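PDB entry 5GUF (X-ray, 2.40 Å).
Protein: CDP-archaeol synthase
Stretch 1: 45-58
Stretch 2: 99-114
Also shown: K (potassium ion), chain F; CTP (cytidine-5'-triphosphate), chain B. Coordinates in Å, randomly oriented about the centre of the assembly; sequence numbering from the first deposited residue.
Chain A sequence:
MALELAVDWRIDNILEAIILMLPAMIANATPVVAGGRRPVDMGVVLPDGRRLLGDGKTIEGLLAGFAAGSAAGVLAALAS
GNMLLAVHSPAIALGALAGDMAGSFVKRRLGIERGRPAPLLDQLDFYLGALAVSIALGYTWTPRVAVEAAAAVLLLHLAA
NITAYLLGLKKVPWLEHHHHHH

Stretch 1 45-58: VLPDGRRLLGDGKT
Stretch 2 99-114: GDMAGSFVKRRLGIER

An irregular loop can be fastened to a helix by offering its carbonyls to the helix's arginines, and CDP-archaeol synthase illustrates this well. Residues 45-58 run without regular structure along helix 99-109, antiparallel in register: the CA atoms of Arg50 and Arg108 lie 5.9 Å apart, those of Leu53 and Phe105 5.1 Å, those of Lys57 and Met101 7.0 Å.

In a type I turn, Leu46 to Gly49, Leu46 CD1 covers one face of the Arg109 guanidinium, and Asp48 (chi1 p) follows, its OD2 accepting Arg109 NE at 2.7 Å in a nearly linear salt bridge. Arg50 (m, m, t) lies against the helix end, with Gly111 CA over its guanidinium. Arg109 (m, m, p) curls back, its CB pointing away, so that NH2 reaches Arg51 O at 2.8 Å and NH1 reaches Leu52 O at 3.2 Å.

Leu52 (t, p) sets CD1 4.0 Å from Phe105 CE1, and Leu53 (m, t) adds further apolar contacts, CD1 to Met101 SD and CD2 to Phe105 CB both at 3.9 Å; Leu53 O accepts Arg108 NH1 at 2.9 Å. Gly54, at phi 101° and psi 170°, opens a second type I turn ending at Lys57. There Lys57 (m, m, t, t) extends NZ to Asp100 OD2 at 2.6 Å and to CTP O2A at 2.5 Å, joining loop, helix and nucleotide at one ammonium.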

# COMPACT_ATOMS: atom_id res chain seq x y z
N VAL A 45 -24.75 3.14 -11.95
CA VAL A 45 -24.06 4.34 -11.51
C VAL A 45 -24.61 4.72 -10.14
O VAL A 45 -25.83 4.65 -9.93
CB VAL A 45 -24.25 5.49 -12.52
CG1 VAL A 45 -23.70 6.80 -11.95
CG2 VAL A 45 -23.60 5.13 -13.87
N LEU A 46 -23.74 5.11 -9.22
CA LEU A 46 -24.14 5.51 -7.87
C LEU A 46 -24.46 7.00 -7.82
O LEU A 46 -24.12 7.76 -8.72
CB LEU A 46 -23.03 5.16 -6.89
CG LEU A 46 -22.81 3.70 -6.53
CD1 LEU A 46 -22.28 3.61 -5.08
CD2 LEU A 46 -24.08 2.89 -6.71
N PRO A 47 -25.11 7.47 -6.74
CA PRO A 47 -25.43 8.91 -6.62
C PRO A 47 -24.24 9.85 -6.70
O PRO A 47 -24.45 11.05 -6.88
CB PRO A 47 -26.08 9.01 -5.24
CG PRO A 47 -26.68 7.68 -5.02
CD PRO A 47 -25.75 6.69 -5.67
N ASP A 48 -23.00 9.36 -6.54
CA ASP A 48 -21.85 10.24 -6.69
C ASP A 48 -21.47 10.43 -8.14
O ASP A 48 -20.46 11.09 -8.42
CB ASP A 48 -20.65 9.71 -5.91
CG ASP A 48 -20.34 8.26 -6.24
OD1 ASP A 48 -20.81 7.75 -7.28
OD2 ASP A 48 -19.60 7.63 -5.45
N GLY A 49 -22.23 9.86 -9.07
CA GLY A 49 -21.98 9.98 -10.49
C GLY A 49 -21.06 8.93 -11.09
O GLY A 49 -20.85 8.95 -12.30
N ARG A 50 -20.52 8.03 -10.28
CA ARG A 50 -19.54 7.07 -10.75
C ARG A 50 -20.16 5.68 -10.80
O ARG A 50 -21.10 5.37 -10.06
CB ARG A 50 -18.30 7.06 -9.83
CG ARG A 50 -17.46 8.33 -9.87
CD ARG A 50 -16.97 8.61 -11.27
NE ARG A 50 -16.73 10.04 -11.48
CZ ARG A 50 -15.65 10.57 -12.04
NH1 ARG A 50 -14.66 9.79 -12.47
NH2 ARG A 50 -15.56 11.88 -12.16
N ARG A 51 -19.59 4.83 -11.65
CA ARG A 51 -20.03 3.44 -11.72
C ARG A 51 -19.80 2.75 -10.37
O ARG A 51 -18.92 3.13 -9.60
CB ARG A 51 -19.28 2.69 -12.81
CG ARG A 51 -19.69 3.10 -14.21
CD ARG A 51 -20.98 2.42 -14.62
NE ARG A 51 -20.81 0.98 -14.71
CZ ARG A 51 -20.22 0.33 -15.72
NH1 ARG A 51 -19.72 0.98 -16.77
NH2 ARG A 51 -20.13 -0.99 -15.68
N LEU A 52 -20.64 1.77 -10.08
CA LEU A 52 -20.45 0.98 -8.87
C LEU A 52 -19.09 0.28 -8.89
O LEU A 52 -18.33 0.35 -7.92
CB LEU A 52 -21.59 -0.03 -8.73
CG LEU A 52 -21.45 -1.07 -7.63
CD1 LEU A 52 -21.56 -0.41 -6.27
CD2 LEU A 52 -22.48 -2.19 -7.80
N LEU A 53 -18.77 -0.38 -10.00
CA LEU A 53 -17.47 -1.03 -10.22
C LEU A 53 -16.76 -0.54 -11.47
O LEU A 53 -15.54 -0.35 -11.44
CB LEU A 53 -17.62 -2.56 -10.30
CG LEU A 53 -18.05 -3.26 -9.00
CD1 LEU A 53 -18.13 -4.79 -9.17
CD2 LEU A 53 -17.16 -2.90 -7.80
N GLY A 54 -17.49 -0.31 -12.56
CA GLY A 54 -16.90 0.03 -13.83
C GLY A 54 -16.86 -1.17 -14.75
O GLY A 54 -17.11 -2.32 -14.36
N ASP A 55 -16.51 -0.88 -16.02
CA ASP A 55 -16.48 -1.90 -17.06
C ASP A 55 -15.32 -2.87 -16.91
O ASP A 55 -15.33 -3.92 -17.55
CB ASP A 55 -16.42 -1.25 -18.45
CG ASP A 55 -17.77 -0.73 -18.91
OD1 ASP A 55 -18.81 -1.25 -18.42
OD2 ASP A 55 -17.79 0.18 -19.76
N GLY A 56 -14.32 -2.54 -16.10
CA GLY A 56 -13.17 -3.40 -15.96
C GLY A 56 -13.44 -4.70 -15.24
O GLY A 56 -12.56 -5.56 -15.21
N LYS A 57 -14.62 -4.86 -14.65
CA LYS A 57 -14.98 -6.05 -13.88
C LYS A 57 -16.13 -6.73 -14.62
O LYS A 57 -17.28 -6.29 -14.54
CB LYS A 57 -15.38 -5.69 -12.45
CG LYS A 57 -14.31 -4.94 -11.69
CD LYS A 57 -12.96 -5.68 -11.72
CE LYS A 57 -11.83 -4.69 -11.55
NZ LYS A 57 -10.46 -5.17 -11.78
N THR A 58 -15.81 -7.81 -15.33
CA THR A 58 -16.80 -8.49 -16.16
C THR A 58 -17.08 -9.86 -15.57
O THR A 58 -16.29 -10.39 -14.80
CB THR A 58 -16.31 -8.58 -17.61
OG1 THR A 58 -15.10 -9.35 -17.66
CG2 THR A 58 -16.01 -7.18 -18.16
N GLY A 99 -11.28 -9.05 -3.65
CA GLY A 99 -10.41 -7.94 -3.29
C GLY A 99 -10.10 -7.02 -4.46
O GLY A 99 -10.00 -5.81 -4.30
N ASP A 100 -9.93 -7.59 -5.65
CA ASP A 100 -9.74 -6.76 -6.83
C ASP A 100 -10.98 -5.93 -7.13
O ASP A 100 -10.88 -4.75 -7.49
CB ASP A 100 -9.37 -7.65 -8.02
CG ASP A 100 -9.29 -6.89 -9.31
OD1 ASP A 100 -8.46 -5.96 -9.43
OD2 ASP A 100 -10.06 -7.23 -10.23
N MET A 101 -12.16 -6.52 -6.97
CA MET A 101 -13.39 -5.73 -7.12
C MET A 101 -13.53 -4.69 -6.01
O MET A 101 -13.95 -3.56 -6.27
CB MET A 101 -14.60 -6.66 -7.16
CG MET A 101 -14.69 -7.41 -8.47
SD MET A 101 -16.28 -8.23 -8.61
CE MET A 101 -16.04 -9.50 -7.36
N ALA A 102 -13.19 -5.06 -4.77
CA ALA A 102 -13.25 -4.07 -3.69
C ALA A 102 -12.32 -2.89 -3.98
O ALA A 102 -12.65 -1.74 -3.67
CB ALA A 102 -12.90 -4.73 -2.35
N GLY A 103 -11.18 -3.16 -4.62
CA GLY A 103 -10.28 -2.08 -4.99
C GLY A 103 -10.86 -1.19 -6.08
O GLY A 103 -10.72 0.03 -6.02
N SER A 104 -11.49 -1.79 -7.09
CA SER A 104 -12.19 -1.02 -8.11
C SER A 104 -13.32 -0.20 -7.51
O SER A 104 -13.54 0.96 -7.90
CB SER A 104 -12.72 -1.94 -9.20
OG SER A 104 -11.73 -2.16 -10.15
N PHE A 105 -14.07 -0.80 -6.58
CA PHE A 105 -15.09 -0.06 -5.86
C PHE A 105 -14.50 1.20 -5.22
O PHE A 105 -15.07 2.29 -5.33
CB PHE A 105 -15.73 -0.94 -4.79
CG PHE A 105 -16.71 -0.20 -3.93
CD1 PHE A 105 -17.95 0.16 -4.43
CD2 PHE A 105 -16.38 0.14 -2.62
CE1 PHE A 105 -18.87 0.85 -3.64
CE2 PHE A 105 -17.29 0.82 -1.82
CZ PHE A 105 -18.53 1.19 -2.33
N VAL A 106 -13.37 1.05 -4.52
CA VAL A 106 -12.77 2.18 -3.83
C VAL A 106 -12.29 3.22 -4.84
O VAL A 106 -12.46 4.42 -4.62
CB VAL A 106 -11.65 1.69 -2.89
CG1 VAL A 106 -10.70 2.82 -2.50
CG2 VAL A 106 -12.26 1.07 -1.62
N LYS A 107 -11.76 2.78 -5.98
CA LYS A 107 -11.30 3.74 -6.98
C LYS A 107 -12.46 4.57 -7.53
O LYS A 107 -12.32 5.79 -7.73
CB LYS A 107 -10.58 3.04 -8.13
CG LYS A 107 -9.25 2.41 -7.77
CD LYS A 107 -8.72 1.59 -8.91
CE LYS A 107 -8.07 2.47 -9.96
NZ LYS A 107 -7.45 1.64 -11.02
N ARG A 108 -13.60 3.92 -7.80
CA ARG A 108 -14.75 4.66 -8.33
C ARG A 108 -15.25 5.68 -7.31
O ARG A 108 -15.53 6.82 -7.68
CB ARG A 108 -15.87 3.69 -8.72
CG ARG A 108 -15.56 2.69 -9.86
CD ARG A 108 -15.10 3.33 -11.18
NE ARG A 108 -13.65 3.52 -11.26
CZ ARG A 108 -12.76 2.54 -11.44
NH1 ARG A 108 -13.17 1.28 -11.56
NH2 ARG A 108 -11.46 2.82 -11.49
N ARG A 109 -15.38 5.29 -6.04
CA ARG A 109 -15.85 6.22 -5.02
C ARG A 109 -14.93 7.42 -4.87
O ARG A 109 -15.36 8.48 -4.42
CB ARG A 109 -15.99 5.51 -3.67
CG ARG A 109 -16.90 4.29 -3.70
CD ARG A 109 -18.38 4.63 -3.86
NE ARG A 109 -18.79 5.07 -5.20
CZ ARG A 109 -18.82 4.32 -6.30
NH1 ARG A 109 -18.45 3.04 -6.26
NH2 ARG A 109 -19.22 4.84 -7.45
N LEU A 110 -13.66 7.28 -5.25
CA LEU A 110 -12.71 8.38 -5.17
C LEU A 110 -12.65 9.20 -6.46
O LEU A 110 -11.80 10.09 -6.58
CB LEU A 110 -11.32 7.84 -4.85
CG LEU A 110 -11.18 7.20 -3.47
CD1 LEU A 110 -9.81 6.58 -3.38
CD2 LEU A 110 -11.38 8.24 -2.38
N GLY A 111 -13.52 8.90 -7.43
CA GLY A 111 -13.46 9.56 -8.71
C GLY A 111 -12.34 9.14 -9.62
O GLY A 111 -12.04 9.85 -10.59
N ILE A 112 -11.70 8.00 -9.38
CA ILE A 112 -10.65 7.51 -10.27
C ILE A 112 -11.30 6.71 -11.39
O ILE A 112 -11.91 5.66 -11.14
CB ILE A 112 -9.63 6.66 -9.51
CG1 ILE A 112 -8.99 7.45 -8.35
CG2 ILE A 112 -8.58 6.22 -10.44
CD1 ILE A 112 -8.14 6.56 -7.40
N GLU A 113 -11.16 7.18 -12.63
CA GLU A 113 -11.83 6.51 -13.73
C GLU A 113 -11.23 5.14 -14.03
O GLU A 113 -10.06 4.87 -13.72
CB GLU A 113 -11.82 7.36 -15.00
CG GLU A 113 -12.62 8.65 -14.83
CD GLU A 113 -12.27 9.74 -15.82
OE1 GLU A 113 -12.88 10.83 -15.71
OE2 GLU A 113 -11.43 9.52 -16.71
N ARG A 114 -12.05 4.30 -14.65
CA ARG A 114 -11.70 2.91 -14.89
C ARG A 114 -10.39 2.81 -15.65
O ARG A 114 -10.16 3.53 -16.63
CB ARG A 114 -12.86 2.25 -15.65
CG ARG A 114 -12.57 0.89 -16.21
CD ARG A 114 -12.01 0.95 -17.60
NE ARG A 114 -11.71 -0.39 -18.09
CZ ARG A 114 -12.37 -0.98 -19.07
NH1 ARG A 114 -13.35 -0.35 -19.69
NH2 ARG A 114 -12.03 -2.21 -19.44
K K F . -6.40 -4.43 -10.32
N1 CTP B . -11.01 -7.87 -15.99
C2 CTP B . -12.28 -8.44 -16.14
N3 CTP B . -13.00 -8.88 -15.04
C4 CTP B . -12.43 -8.81 -13.78
C5 CTP B . -11.14 -8.29 -13.63
C6 CTP B . -10.52 -7.67 -14.72
O2 CTP B . -12.77 -8.54 -17.26
N4 CTP B . -13.13 -9.25 -12.73
C1' CTP B . -10.26 -7.47 -17.21
C2' CTP B . -10.80 -6.16 -17.77
O2' CTP B . -10.62 -6.17 -19.17
C3' CTP B . -9.88 -5.13 -17.17
C4' CTP B . -8.55 -5.87 -17.25
O4' CTP B . -8.87 -7.24 -17.00
O3' CTP B . -9.90 -3.94 -17.92
C5' CTP B . -7.51 -5.30 -16.27
O5' CTP B . -7.90 -5.50 -14.93
PA CTP B . -7.90 -4.25 -13.92
O1A CTP B . -6.57 -3.56 -14.08
O2A CTP B . -8.15 -4.68 -12.48
O3A CTP B . -9.13 -3.34 -14.43
PB CTP B . -9.00 -1.81 -14.91
O1B CTP B . -9.17 -1.76 -16.41
O2B CTP B . -7.68 -1.17 -14.53
O3B CTP B . -10.23 -1.10 -14.13
PG CTP B . -10.12 -0.51 -12.62
O1G CTP B . -9.79 0.96 -12.71
O2G CTP B . -11.44 -0.79 -11.97
O3G CTP B . -9.04 -1.20 -11.84
O HOH W 1 -17.69 8.99 -3.50
O HOH W 2 -8.93 -3.40 -9.00
O HOH W 3 -6.89 -1.87 -11.63
O HOH W 4 -5.74 -6.70 -9.35